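Local coordinates for protein probable WRKY transcription factor 52 (Arabidopsis thaliana, PDB 4C6S) that acts in plant immunity, pairing with RPS4 to recognise bacterial effectors and binding W-box DNA, with its TIR domain, present here, involved in homo- and heterodimerization, at residues V8-V13 with S22-A27; K53-G58 with L82-N87; V96-S101 with C126-L131; L116-Q121 with E141-V146. All blocks are in the same frame, centred on the assembly; numbering follows the deposited sequence.

Contact 1: residues V8-V13 with S22-A27. With NA (sodium ion), chain H.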
loop_
_atom_site.group_PDB
_atom_site.type_symbol
_atom_site.label_atom_id
_atom_site.label_comp_id
_atom_site.label_asym_id
_atom_site.label_seq_id
_atom_site.Cartn_x
_atom_site.Cartn_y
_atom_site.Cartn_z
ATOM N N VAL A 8 -2.777 12.665 -14.827
ATOM C CA VAL A 8 -2.598 13.097 -13.459
ATOM C C VAL A 8 -1.127 13.023 -13.095
ATOM O O VAL A 8 -0.437 12.085 -13.490
ATOM C CB VAL A 8 -3.401 12.184 -12.503
ATOM C CG1 VAL A 8 -3.094 12.519 -11.040
ATOM C CG2 VAL A 8 -4.883 12.296 -12.798
ATOM N N CYS A 9 -0.628 14.015 -12.363
ATOM C CA CYS A 9 0.728 13.902 -11.836
ATOM C C CYS A 9 0.672 13.747 -10.330
ATOM O O CYS A 9 0.151 14.615 -9.647
ATOM C CB CYS A 9 1.577 15.120 -12.192
ATOM S SG CYS A 9 3.274 15.018 -11.552
ATOM N N ILE A 10 1.211 12.645 -9.822
ATOM C CA ILE A 10 1.286 12.445 -8.374
ATOM C C ILE A 10 2.674 12.820 -7.898
ATOM O O ILE A 10 3.658 12.252 -8.382
ATOM C CB ILE A 10 1.081 10.976 -8.012
ATOM C CG1 ILE A 10 -0.256 10.464 -8.542
ATOM C CG2 ILE A 10 1.184 10.801 -6.475
ATOM C CD1 ILE A 10 -0.330 8.936 -8.593
ATOM N N SER A 11 2.770 13.762 -6.960
ATOM C CA SER A 11 4.069 14.107 -6.376
ATOM C C SER A 11 4.132 13.550 -4.960
ATOM O O SER A 11 3.118 13.525 -4.263
ATOM C CB SER A 11 4.275 15.617 -6.361
ATOM O OG SER A 11 3.127 16.273 -5.851
ATOM N N CYS A 12 5.313 13.091 -4.544
ATOM C CA CYS A 12 5.473 12.473 -3.222
ATOM C C CYS A 12 6.919 12.476 -2.785
ATOM O O CYS A 12 7.814 12.804 -3.570
ATOM C CB CYS A 12 4.950 11.022 -3.229
ATOM S SG CYS A 12 5.910 9.890 -4.294
ATOM N N VAL A 13 7.152 12.108 -1.525
ATOM C CA VAL A 13 8.518 11.921 -1.045
ATOM C C VAL A 13 8.942 10.473 -1.307
ATOM O O VAL A 13 8.102 9.615 -1.556
ATOM C CB VAL A 13 8.655 12.277 0.442
ATOM C CG1 VAL A 13 8.272 13.734 0.672
ATOM C CG2 VAL A 13 7.780 11.366 1.281
ATOM N N SER A 22 2.438 3.731 -5.113
ATOM C CA SER A 22 2.419 2.771 -6.222
ATOM C C SER A 22 0.997 2.206 -6.351
ATOM O O SER A 22 0.525 1.925 -7.455
ATOM C CB SER A 22 3.459 1.658 -6.042
ATOM O OG SER A 22 3.070 0.717 -5.058
ATOM N N HIS A 23 0.312 2.061 -5.224
ATOM C CA HIS A 23 -1.059 1.564 -5.262
ATOM C C HIS A 23 -1.980 2.619 -5.833
ATOM O O HIS A 23 -2.918 2.294 -6.565
ATOM C CB HIS A 23 -1.545 1.145 -3.870
ATOM C CG HIS A 23 -0.701 0.088 -3.240
ATOM N ND1 HIS A 23 -0.681 -1.216 -3.678
ATOM C CD2 HIS A 23 0.160 0.146 -2.191
ATOM C CE1 HIS A 23 0.150 -1.921 -2.927
ATOM N NE2 HIS A 23 0.664 -1.111 -2.010
ATOM N N LEU A 24 -1.726 3.878 -5.480
ATOM C CA LEU A 24 -2.532 4.991 -5.985
ATOM C C LEU A 24 -2.377 5.113 -7.497
ATOM O O LEU A 24 -3.364 5.247 -8.220
ATOM C CB LEU A 24 -2.139 6.312 -5.299
ATOM C CG LEU A 24 -2.878 7.578 -5.776
ATOM C CD1 LEU A 24 -4.398 7.438 -5.619
ATOM C CD2 LEU A 24 -2.380 8.795 -5.001
ATOM N N SER A 25 -1.136 5.052 -7.978
ATOM C CA SER A 25 -0.870 5.080 -9.411
ATOM C C SER A 25 -1.561 3.940 -10.148
ATOM O O SER A 25 -2.148 4.143 -11.230
ATOM C CB SER A 25 0.643 5.002 -9.669
ATOM O OG SER A 25 0.942 5.049 -11.050
ATOM N N GLU A 26 -1.475 2.735 -9.590
ATOM C CA GLU A 26 -2.057 1.582 -10.269
ATOM C C GLU A 26 -3.581 1.687 -10.262
ATOM O O GLU A 26 -4.242 1.269 -11.216
ATOM C CB GLU A 26 -1.578 0.273 -9.631
ATOM C CG GLU A 26 -2.318 -0.980 -10.090
ATOM C CD GLU A 26 -2.082 -1.332 -11.554
ATOM O OE1 GLU A 26 -1.195 -0.726 -12.202
ATOM O OE2 GLU A 26 -2.791 -2.232 -12.053
ATOM N N ALA A 27 -4.146 2.244 -9.197
ATOM C CA ALA A 27 -5.601 2.378 -9.133
ATOM C C ALA A 27 -6.105 3.403 -10.150
ATOM O O ALA A 27 -7.146 3.211 -10.785
ATOM C CB ALA A 27 -6.042 2.737 -7.713
HETATM NA NA NA H . 0.554 0.917 -12.329
#

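Contact 2: residues K53-G58 with L82-N87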
loop_
_atom_site.group_PDB
_atom_site.type_symbol
_atom_site.label_atom_id
_atom_site.label_comp_id
_atom_site.label_asym_id
_atom_site.label_seq_id
_atom_site.Cartn_x
_atom_site.Cartn_y
_atom_site.Cartn_z
ATOM N N LYS A 53 6.039 17.467 -16.661
ATOM C CA LYS A 53 5.062 16.464 -16.236
ATOM C C LYS A 53 4.009 17.111 -15.345
ATOM O O LYS A 53 2.813 16.846 -15.479
ATOM C CB LYS A 53 5.742 15.349 -15.435
ATOM C CG LYS A 53 6.668 14.404 -16.199
ATOM C CD LYS A 53 7.618 13.748 -15.192
ATOM C CE LYS A 53 7.808 12.260 -15.420
ATOM N NZ LYS A 53 8.206 11.577 -14.142
ATOM N N ILE A 54 4.469 17.952 -14.425
ATOM C CA ILE A 54 3.584 18.594 -13.464
ATOM C C ILE A 54 2.789 19.690 -14.159
ATOM O O ILE A 54 1.567 19.750 -14.044
ATOM C CB ILE A 54 4.367 19.206 -12.278
ATOM C CG1 ILE A 54 5.338 18.181 -11.687
ATOM C CG2 ILE A 54 3.413 19.706 -11.201
ATOM C CD1 ILE A 54 6.084 18.675 -10.457
ATOM N N GLU A 55 3.487 20.542 -14.900
ATOM C CA GLU A 55 2.840 21.648 -15.592
ATOM C C GLU A 55 1.746 21.204 -16.567
ATOM O O GLU A 55 0.699 21.845 -16.665
ATOM C CB GLU A 55 3.893 22.495 -16.315
ATOM C CG GLU A 55 4.769 23.285 -15.352
ATOM C CD GLU A 55 5.966 23.914 -16.026
ATOM O OE1 GLU A 55 6.491 23.318 -16.989
ATOM O OE2 GLU A 55 6.386 25.000 -15.581
ATOM N N LYS A 56 1.983 20.105 -17.278
ATOM C CA LYS A 56 1.041 19.655 -18.296
ATOM C C LYS A 56 -0.079 18.782 -17.729
ATOM O O LYS A 56 -1.029 18.456 -18.437
ATOM C CB LYS A 56 1.762 18.901 -19.412
ATOM C CG LYS A 56 2.709 19.745 -20.244
ATOM C CD LYS A 56 3.128 18.980 -21.489
ATOM C CE LYS A 56 4.062 19.796 -22.365
ATOM N NZ LYS A 56 4.576 18.982 -23.500
ATOM N N ALA A 57 0.031 18.403 -16.461
ATOM C CA ALA A 57 -0.994 17.557 -15.835
ATOM C C ALA A 57 -2.325 18.297 -15.674
ATOM O O ALA A 57 -2.352 19.473 -15.299
ATOM C CB ALA A 57 -0.510 17.022 -14.483
ATOM N N GLY A 58 -3.426 17.612 -15.967
ATOM C CA GLY A 58 -4.741 18.183 -15.731
ATOM C C GLY A 58 -5.063 18.200 -14.246
ATOM O O GLY A 58 -5.782 19.068 -13.757
ATOM N N LEU A 82 3.541 23.095 -6.455
ATOM C CA LEU A 82 2.346 23.923 -6.585
ATOM C C LEU A 82 2.568 25.086 -7.552
ATOM O O LEU A 82 1.636 25.520 -8.236
ATOM C CB LEU A 82 1.898 24.456 -5.221
ATOM C CG LEU A 82 0.597 25.261 -5.245
ATOM C CD1 LEU A 82 -0.541 24.388 -5.739
ATOM C CD2 LEU A 82 0.274 25.863 -3.890
ATOM N N GLU A 83 3.802 25.581 -7.624
ATOM C CA GLU A 83 4.097 26.708 -8.491
ATOM C C GLU A 83 3.914 26.311 -9.944
ATOM O O GLU A 83 3.670 27.161 -10.797
ATOM C CB GLU A 83 5.493 27.265 -8.215
ATOM C CG GLU A 83 5.550 28.066 -6.915
ATOM C CD GLU A 83 6.915 28.664 -6.636
ATOM O OE1 GLU A 83 7.887 28.278 -7.322
ATOM O OE2 GLU A 83 7.011 29.521 -5.727
ATOM N N CYS A 84 3.987 25.010 -10.216
ATOM C CA CYS A 84 3.743 24.510 -11.567
ATOM C C CYS A 84 2.280 24.643 -11.984
ATOM O O CYS A 84 1.959 24.522 -13.168
ATOM C CB CYS A 84 4.159 23.047 -11.690
ATOM S SG CYS A 84 5.930 22.741 -11.674
ATOM N N GLN A 85 1.392 24.877 -11.018
ATOM C CA GLN A 85 -0.028 24.986 -11.327
ATOM C C GLN A 85 -0.354 26.193 -12.194
ATOM O O GLN A 85 -1.219 26.117 -13.061
ATOM C CB GLN A 85 -0.888 25.045 -10.065
ATOM C CG GLN A 85 -2.384 25.000 -10.391
ATOM C CD GLN A 85 -3.266 25.529 -9.281
ATOM O OE1 GLN A 85 -2.793 26.170 -8.343
ATOM N NE2 GLN A 85 -4.565 25.267 -9.387
ATOM N N ARG A 86 0.319 27.314 -11.965
ATOM C CA ARG A 86 -0.045 28.518 -12.706
ATOM C C ARG A 86 0.344 28.489 -14.187
ATOM O O ARG A 86 -0.129 29.317 -14.962
ATOM C CB ARG A 86 0.428 29.797 -12.007
ATOM C CG ARG A 86 1.737 29.698 -11.253
ATOM C CD ARG A 86 2.365 31.078 -11.208
ATOM N NE ARG A 86 2.283 31.705 -12.526
ATOM C CZ ARG A 86 2.744 32.915 -12.821
ATOM N NH1 ARG A 86 3.331 33.655 -11.892
ATOM N NH2 ARG A 86 2.617 33.386 -14.052
ATOM N N ASN A 87 1.171 27.523 -14.583
ATOM C CA ASN A 87 1.416 27.261 -16.007
ATOM C C ASN A 87 0.216 26.542 -16.642
ATOM O O ASN A 87 0.252 26.141 -17.809
ATOM C CB ASN A 87 2.709 26.451 -16.192
ATOM C CG ASN A 87 3.095 26.264 -17.659
ATOM O OD1 ASN A 87 3.737 25.276 -18.021
ATOM N ND2 ASN A 87 2.694 27.205 -18.506
#

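Contact 3: residues V96-S101 with C126-L131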
loop_
_atom_site.group_PDB
_atom_site.type_symbol
_atom_site.label_atom_id
_atom_site.label_comp_id
_atom_site.label_asym_id
_atom_site.label_seq_id
_atom_site.Cartn_x
_atom_site.Cartn_y
_atom_site.Cartn_z
ATOM N N VAL A 96 -3.156 15.106 -0.331
ATOM C CA VAL A 96 -3.387 13.909 0.472
ATOM C C VAL A 96 -2.458 13.952 1.667
ATOM O O VAL A 96 -1.225 13.963 1.505
ATOM C CB VAL A 96 -3.097 12.629 -0.341
ATOM C CG1 VAL A 96 -3.366 11.384 0.501
ATOM C CG2 VAL A 96 -3.954 12.587 -1.627
ATOM N N LEU A 97 -3.040 13.996 2.870
ATOM C CA LEU A 97 -2.240 13.999 4.092
ATOM C C LEU A 97 -2.059 12.548 4.485
ATOM O O LEU A 97 -2.964 11.940 5.064
ATOM C CB LEU A 97 -2.932 14.772 5.217
ATOM C CG LEU A 97 -3.198 16.235 4.916
ATOM C CD1 LEU A 97 -3.883 16.926 6.104
ATOM C CD2 LEU A 97 -1.878 16.936 4.622
ATOM N N TYR A 98 -0.901 11.985 4.147
ATOM C CA TYR A 98 -0.689 10.554 4.330
ATOM C C TYR A 98 0.265 10.270 5.484
ATOM O O TYR A 98 1.358 10.842 5.556
ATOM C CB TYR A 98 -0.154 9.906 3.040
ATOM C CG TYR A 98 0.041 8.423 3.236
ATOM C CD1 TYR A 98 -1.053 7.564 3.269
ATOM C CD2 TYR A 98 1.300 7.886 3.451
ATOM C CE1 TYR A 98 -0.891 6.202 3.504
ATOM C CE2 TYR A 98 1.470 6.531 3.675
ATOM C CZ TYR A 98 0.369 5.696 3.689
ATOM O OH TYR A 98 0.535 4.361 3.921
ATOM N N GLY A 99 -0.130 9.379 6.392
ATOM C CA GLY A 99 0.768 8.970 7.455
ATOM C C GLY A 99 0.005 8.366 8.613
ATOM O O GLY A 99 -1.187 8.643 8.769
ATOM N N ASP A 100 0.686 7.563 9.424
ATOM C CA ASP A 100 0.044 6.863 10.543
ATOM C C ASP A 100 0.054 7.655 11.844
ATOM O O ASP A 100 -0.357 7.148 12.888
ATOM C CB ASP A 100 0.687 5.487 10.784
ATOM C CG ASP A 100 2.158 5.572 11.169
ATOM O OD1 ASP A 100 2.686 6.683 11.371
ATOM O OD2 ASP A 100 2.794 4.503 11.291
ATOM N N SER A 101 0.548 8.882 11.781
ATOM C CA SER A 101 0.676 9.722 12.964
ATOM C C SER A 101 0.654 11.173 12.517
ATOM O O SER A 101 1.622 11.918 12.718
ATOM C CB SER A 101 1.971 9.388 13.696
ATOM O OG SER A 101 1.939 9.861 15.030
ATOM N N CYS A 126 -8.535 3.110 9.296
ATOM C CA CYS A 126 -9.161 3.133 7.977
ATOM C C CYS A 126 -8.107 2.678 6.988
ATOM O O CYS A 126 -6.989 3.210 6.979
ATOM C CB CYS A 126 -9.618 4.539 7.597
ATOM S SG CYS A 126 -10.176 4.724 5.866
ATOM N N SER A 127 -8.460 1.697 6.162
ATOM C CA SER A 127 -7.478 1.063 5.290
ATOM C C SER A 127 -6.970 2.007 4.197
ATOM O O SER A 127 -7.709 2.877 3.672
ATOM C CB SER A 127 -8.039 -0.219 4.698
ATOM O OG SER A 127 -8.730 0.033 3.503
ATOM N N ASP A 128 -5.694 1.856 3.859
ATOM C CA ASP A 128 -5.119 2.647 2.773
ATOM C C ASP A 128 -5.779 2.313 1.444
ATOM O O ASP A 128 -5.801 3.137 0.539
ATOM C CB ASP A 128 -3.601 2.421 2.659
ATOM C CG ASP A 128 -2.816 3.090 3.767
ATOM O OD1 ASP A 128 -3.419 3.871 4.523
ATOM O OD2 ASP A 128 -1.592 2.836 3.881
ATOM N N SER A 129 -6.306 1.099 1.307
ATOM C CA SER A 129 -6.949 0.730 0.058
ATOM C C SER A 129 -8.208 1.569 -0.108
ATOM O O SER A 129 -8.539 1.989 -1.216
ATOM C CB SER A 129 -7.276 -0.765 -0.013
ATOM O OG SER A 129 -8.129 -1.153 1.046
ATOM N N ILE A 130 -8.897 1.831 0.998
ATOM C CA ILE A 130 -10.075 2.700 0.956
ATOM C C ILE A 130 -9.653 4.133 0.615
ATOM O O ILE A 130 -10.276 4.782 -0.231
ATOM C CB ILE A 130 -10.858 2.663 2.282
ATOM C CG1 ILE A 130 -11.425 1.269 2.521
ATOM C CG2 ILE A 130 -12.014 3.669 2.239
ATOM C CD1 ILE A 130 -12.531 0.902 1.556
ATOM N N LEU A 131 -8.583 4.613 1.243
ATOM C CA LEU A 131 -8.069 5.963 0.971
ATOM C C LEU A 131 -7.736 6.119 -0.507
ATOM O O LEU A 131 -8.117 7.121 -1.130
ATOM C CB LEU A 131 -6.833 6.264 1.819
ATOM C CG LEU A 131 -6.151 7.609 1.559
ATOM C CD1 LEU A 131 -7.142 8.781 1.775
ATOM C CD2 LEU A 131 -4.929 7.746 2.496
#

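Contact 4: residues L116-Q121 with E141-V146. With NA (sodium ion), chain G; SO4 (sulfate ion), chain F.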
loop_
_atom_site.group_PDB
_atom_site.type_symbol
_atom_site.label_atom_id
_atom_site.label_comp_id
_atom_site.label_asym_id
_atom_site.label_seq_id
_atom_site.Cartn_x
_atom_site.Cartn_y
_atom_site.Cartn_z
ATOM N N LEU A 116 -5.338 25.768 -0.507
ATOM C CA LEU A 116 -5.744 24.438 -0.967
ATOM C C LEU A 116 -6.850 23.873 -0.073
ATOM O O LEU A 116 -6.716 23.857 1.150
ATOM C CB LEU A 116 -4.538 23.491 -1.007
ATOM C CG LEU A 116 -3.388 23.961 -1.909
ATOM C CD1 LEU A 116 -2.159 23.104 -1.699
ATOM C CD2 LEU A 116 -3.806 23.917 -3.357
ATOM N N SER A 117 -7.937 23.406 -0.682
ATOM C CA SER A 117 -9.108 22.995 0.085
ATOM C C SER A 117 -9.568 21.582 -0.237
ATOM O O SER A 117 -10.432 21.033 0.455
ATOM C CB SER A 117 -10.255 23.970 -0.161
ATOM O OG SER A 117 -10.510 24.074 -1.551
ATOM N N ARG A 118 -9.010 20.995 -1.293
ATOM C CA ARG A 118 -9.361 19.621 -1.660
ATOM C C ARG A 118 -8.370 18.666 -1.015
ATOM O O ARG A 118 -7.226 18.540 -1.464
ATOM C CB ARG A 118 -9.379 19.451 -3.177
ATOM C CG ARG A 118 -10.413 20.334 -3.846
ATOM C CD ARG A 118 -10.459 20.089 -5.338
ATOM N NE ARG A 118 -10.824 18.713 -5.658
ATOM C CZ ARG A 118 -10.803 18.217 -6.889
ATOM N NH1 ARG A 118 -10.428 18.989 -7.901
ATOM N NH2 ARG A 118 -11.151 16.955 -7.111
ATOM N N ILE A 119 -8.818 18.015 0.055
ATOM C CA ILE A 119 -7.919 17.328 0.963
ATOM C C ILE A 119 -8.468 15.942 1.322
ATOM O O ILE A 119 -9.641 15.796 1.701
ATOM C CB ILE A 119 -7.725 18.166 2.256
ATOM C CG1 ILE A 119 -7.206 19.569 1.929
ATOM C CG2 ILE A 119 -6.792 17.462 3.231
ATOM C CD1 ILE A 119 -7.145 20.484 3.146
ATOM N N HIS A 120 -7.626 14.924 1.162
ATOM C CA HIS A 120 -7.908 13.572 1.639
ATOM C C HIS A 120 -6.901 13.291 2.749
ATOM O O HIS A 120 -5.786 13.809 2.712
ATOM C CB HIS A 120 -7.732 12.569 0.493
ATOM C CG HIS A 120 -8.715 12.760 -0.616
ATOM N ND1 HIS A 120 -9.918 12.091 -0.660
ATOM C CD2 HIS A 120 -8.686 13.562 -1.708
ATOM C CE1 HIS A 120 -10.592 12.472 -1.735
ATOM N NE2 HIS A 120 -9.869 13.366 -2.385
ATOM N N GLN A 121 -7.286 12.498 3.748
ATOM C CA GLN A 121 -6.385 12.232 4.877
ATOM C C GLN A 121 -6.411 10.779 5.327
ATOM O O GLN A 121 -7.466 10.135 5.336
ATOM C CB GLN A 121 -6.783 13.072 6.107
ATOM C CG GLN A 121 -7.164 14.508 5.854
ATOM C CD GLN A 121 -7.861 15.111 7.063
ATOM O OE1 GLN A 121 -7.531 14.788 8.208
ATOM N NE2 GLN A 121 -8.850 15.965 6.813
ATOM N N GLU A 141 -14.441 11.494 -10.852
ATOM C CA GLU A 141 -15.740 12.120 -11.031
ATOM C C GLU A 141 -15.602 13.614 -11.273
ATOM O O GLU A 141 -16.434 14.220 -11.930
ATOM C CB GLU A 141 -16.651 11.817 -9.841
ATOM C CG GLU A 141 -17.023 10.341 -9.777
ATOM C CD GLU A 141 -18.177 10.050 -8.849
ATOM O OE1 GLU A 141 -18.966 10.972 -8.553
ATOM O OE2 GLU A 141 -18.300 8.885 -8.418
ATOM N N THR A 142 -14.532 14.205 -10.752
ATOM C CA THR A 142 -14.347 15.638 -10.910
ATOM C C THR A 142 -13.799 15.999 -12.293
ATOM O O THR A 142 -14.122 17.050 -12.829
ATOM C CB THR A 142 -13.431 16.207 -9.803
ATOM O OG1 THR A 142 -13.920 15.785 -8.523
ATOM C CG2 THR A 142 -13.410 17.721 -9.848
ATOM N N HIS A 143 -12.985 15.127 -12.882
ATOM C CA HIS A 143 -12.202 15.533 -14.056
ATOM C C HIS A 143 -12.219 14.595 -15.254
ATOM O O HIS A 143 -11.824 14.993 -16.357
ATOM C CB HIS A 143 -10.748 15.781 -13.635
ATOM C CG HIS A 143 -10.609 16.831 -12.581
ATOM N ND1 HIS A 143 -10.857 18.161 -12.827
ATOM C CD2 HIS A 143 -10.277 16.741 -11.269
ATOM C CE1 HIS A 143 -10.674 18.855 -11.714
ATOM N NE2 HIS A 143 -10.316 18.013 -10.757
ATOM N N PHE A 144 -12.675 13.367 -15.052
ATOM C CA PHE A 144 -12.593 12.353 -16.099
ATOM C C PHE A 144 -13.926 11.677 -16.345
ATOM O O PHE A 144 -14.007 10.632 -16.997
ATOM C CB PHE A 144 -11.534 11.314 -15.735
ATOM C CG PHE A 144 -10.140 11.862 -15.721
ATOM C CD1 PHE A 144 -9.390 11.895 -16.890
ATOM C CD2 PHE A 144 -9.586 12.365 -14.554
ATOM C CE1 PHE A 144 -8.113 12.406 -16.891
ATOM C CE2 PHE A 144 -8.301 12.880 -14.546
ATOM C CZ PHE A 144 -7.564 12.902 -15.718
ATOM N N TYR A 145 -14.975 12.298 -15.824
ATOM C CA TYR A 145 -16.323 11.790 -15.959
ATOM C C TYR A 145 -17.197 13.014 -16.106
ATOM O O TYR A 145 -17.005 14.001 -15.394
ATOM C CB TYR A 145 -16.711 11.015 -14.701
ATOM C CG TYR A 145 -18.090 10.409 -14.761
ATOM C CD1 TYR A 145 -18.301 9.180 -15.370
ATOM C CD2 TYR A 145 -19.176 11.055 -14.197
ATOM C CE1 TYR A 145 -19.559 8.618 -15.426
ATOM C CE2 TYR A 145 -20.441 10.506 -14.251
ATOM C CZ TYR A 145 -20.624 9.285 -14.864
ATOM O OH TYR A 145 -21.877 8.733 -14.916
ATOM N N VAL A 146 -18.136 12.979 -17.040
ATOM C CA VAL A 146 -18.979 14.149 -17.254
ATOM C C VAL A 146 -20.458 13.790 -17.205
ATOM O O VAL A 146 -20.827 12.667 -16.857
ATOM C CB VAL A 146 -18.625 14.888 -18.571
ATOM C CG1 VAL A 146 -17.111 15.046 -18.711
ATOM C CG2 VAL A 146 -19.191 14.154 -19.756
HETATM NA NA NA G . -10.779 10.578 1.430
HETATM S S SO4 F . -11.101 12.241 4.597
HETATM O O1 SO4 F . -10.012 11.835 3.710
HETATM O O2 SO4 F . -12.347 12.334 3.838
HETATM O O3 SO4 F . -10.781 13.549 5.160
HETATM O O4 SO4 F . -11.264 11.252 5.662
#

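Contact 1: residues V8-V13 with S22-A27
I10 reaches from strand 8-12 to the helix face formed by L24 and S25, where the CA atoms of I10 and S25 stand 7.7 Å apart. Its CB points at the helix but is too far back to touch it. Of the two branches, I10 CG2 stays 4.3 Å from L24 CD2. CG1 lies anti to the carbonyl carbon (chi1 -57°), and with chi2 near 162° the chain runs on almost straight, carrying CD1 forward as the touching atom. I10 CD1 lies 4.0 Å from L24 CG. The same methyl, I10 CD1, is also 4.0 Å from S25 CA, so it rests partly on the helix backbone as well as on the leucine branch.

Strand 8-12, helix 20-30 and strand 35-39 form a right-handed beta-alpha-beta crossover, the opening unit of the TIR domain's parallel sheet, and I10 packs its first strand against the helix. L24 also packs on I135 of helix 128-143, while S25 OG hydrogen-bonds to N35 OD1.

Away from I10, S22 and H23 of the helix meet the second subunit: H23 stacks on H23 of that subunit, and S22 OG bonds to S129 N there. E26 OE1 binds a sodium ion at 2.4 Å, and its OE2 forms a salt bridge with R29.

Contact 2: residues K53-G58 with L82-N87
E55 and C84 bring the two backbones close, with their CA atoms 5.0 Å apart. One segment comes from the C-terminal part of helix 51-56, where A57 N bonds to I54 O. The other follows helix 74-82; its residues 83-86 keep helical backbone angles without the regular bonding pattern, although Q85 N still reaches L82 O. The end of one helix thus meets the helical turn that follows the other.

C84 carries the centre of the contact. C84 CB lies 3.5 Å from I54 CG2, tighter than usual for two carbons, and 3.7 Å from E55 CG. The thiol branch stands anti to the carbonyl carbon (chi1 -71°), which sets C84 SG alongside I54 CB and E55 CG, 3.9 Å from each. The cysteine thus wedges between the branch of I54 and the aliphatic stem of E55. Toward the surface, N87 crosses E55 at a slant: N87 OD1 comes within 3.3 Å of E55 CB, and the amide and carboxylate planes are turned 68° apart. N87 is poorly ordered, so the orientation of its amide is doubtful.

Neighbouring amides give hydrogen bonds to the carbonyls at the helix end: Q91 NE2 to I54 O and A57 O, and N88 ND2 to E55 O. Between the two segments themselves no hydrogen bond is found. The chemistry is therefore an apolar core, in which C84 CB and SG touch I54 and the CG methylene of E55, with a rim where the amide oxygen of N87 merely lies against the glutamate.

Contact 3: residues V96-S101 with C126-L131
Y98 and D128 make the tight part of this contact. Y98 OH donates a 2.6 Å hydrogen bond to D128 OD2, meeting it from above the carboxylate plane, about 37° out of it. Ring and carboxylate planes are turned 60° apart, and the acid lies at the ring edge. Y98 CG is anti to the backbone N (chi1 -179°), which swings the hydroxyl to the helix although the side chain sets out across the line between the segments. At the same ring edge L131 CD2 lies 4.0 Å from Y98 CD1, while F20 stacks on the ring. The buried D128 also makes a backbone hydrogen bond to the second subunit and packs on S19 of that subunit; its OD1 bonds to a glycerol, probably from the crystallisation liquor.

Packing slackens toward V96, whose CG1 is 4.4 Å from L131 CD2. Beyond the strand, G99, D100 and S101 turn off into a loop, where D100 and S101 are exposed.

D128 opens helix 128-143 right after S127 at the N-cap, where the helix dipole would probably favour its negative charge. The arrangement is that of a TIR domain, a doubly wound alpha/beta fold: the C-terminal end of strand 92-98, next to the edge strand, is covered by the start of the last helix.

Contact 4: residues L116-Q121 with E141-V146
R118 and H143 form the hydrogen bond that joins the segments: R118 NH1 donates to H143 NE2 over 3.0 Å, nearly straight at 176°. The acceptor lies in the guanidinium plane and the donor near the imidazole plane, so the groups meet edge to edge, their planes 32° apart. NE2 acting as acceptor is consistent with a neutral imidazole. The arginine chain bends at chi3 (61°), bringing its end group round to the helix.

By van der Waals contact, T142 CG2 packs 3.6 Å from R118 NH2 and also lies above one face of the H143 ring. T142 OG1 is 3.3 Å from R118 NH2, but the angle is poor for a bond; this hydroxyl instead hydrogen-bonds to D138 O.

The charged interaction runs through D138, whose OD1 forms a salt bridge with R118 NH2. D138 OD2 accepts from H120 NE2, so D138 is a second-shell residue that helps hold the H120 ring.

Metal binding uses the other ring nitrogen of H120: ND1 holds a sodium ion at 2.7 Å, joined by E134 OE1 and by O1 of a sulfate, probably from the crystallisation liquor. Q121 N bonds to sulfate O1 at 2.8 Å, and R123 NE binds the sulfate.

Altogether this is a surface hydrogen bond of the TIR fold between the residues before edge strand 119-121 and the C-terminal end of helix 128-143, beside a sodium site.

In the fold
Along the chain contacts 1 and 2 close in turn, whereas contacts 3 and 4 alternate their segments. Contacts 1, 3 and 4 all reach the five-stranded parallel sheet, and contacts 3 and 4 share helix 128-143 and the neighbouring strands 92-98 and 119-121, with centres 16 Å apart. Contact 2 lies on the opposite side of the chain's centre from contact 3, about 25 Å between centres. It touches contact 1 through C9 with A57 and I54, and contact 4 through L82 with L116. Contact 1 meets contact 4 at V8 and F144. Both contacts 1 and 3 also face the second subunit, consistent with the TIR domain's part in dimerization.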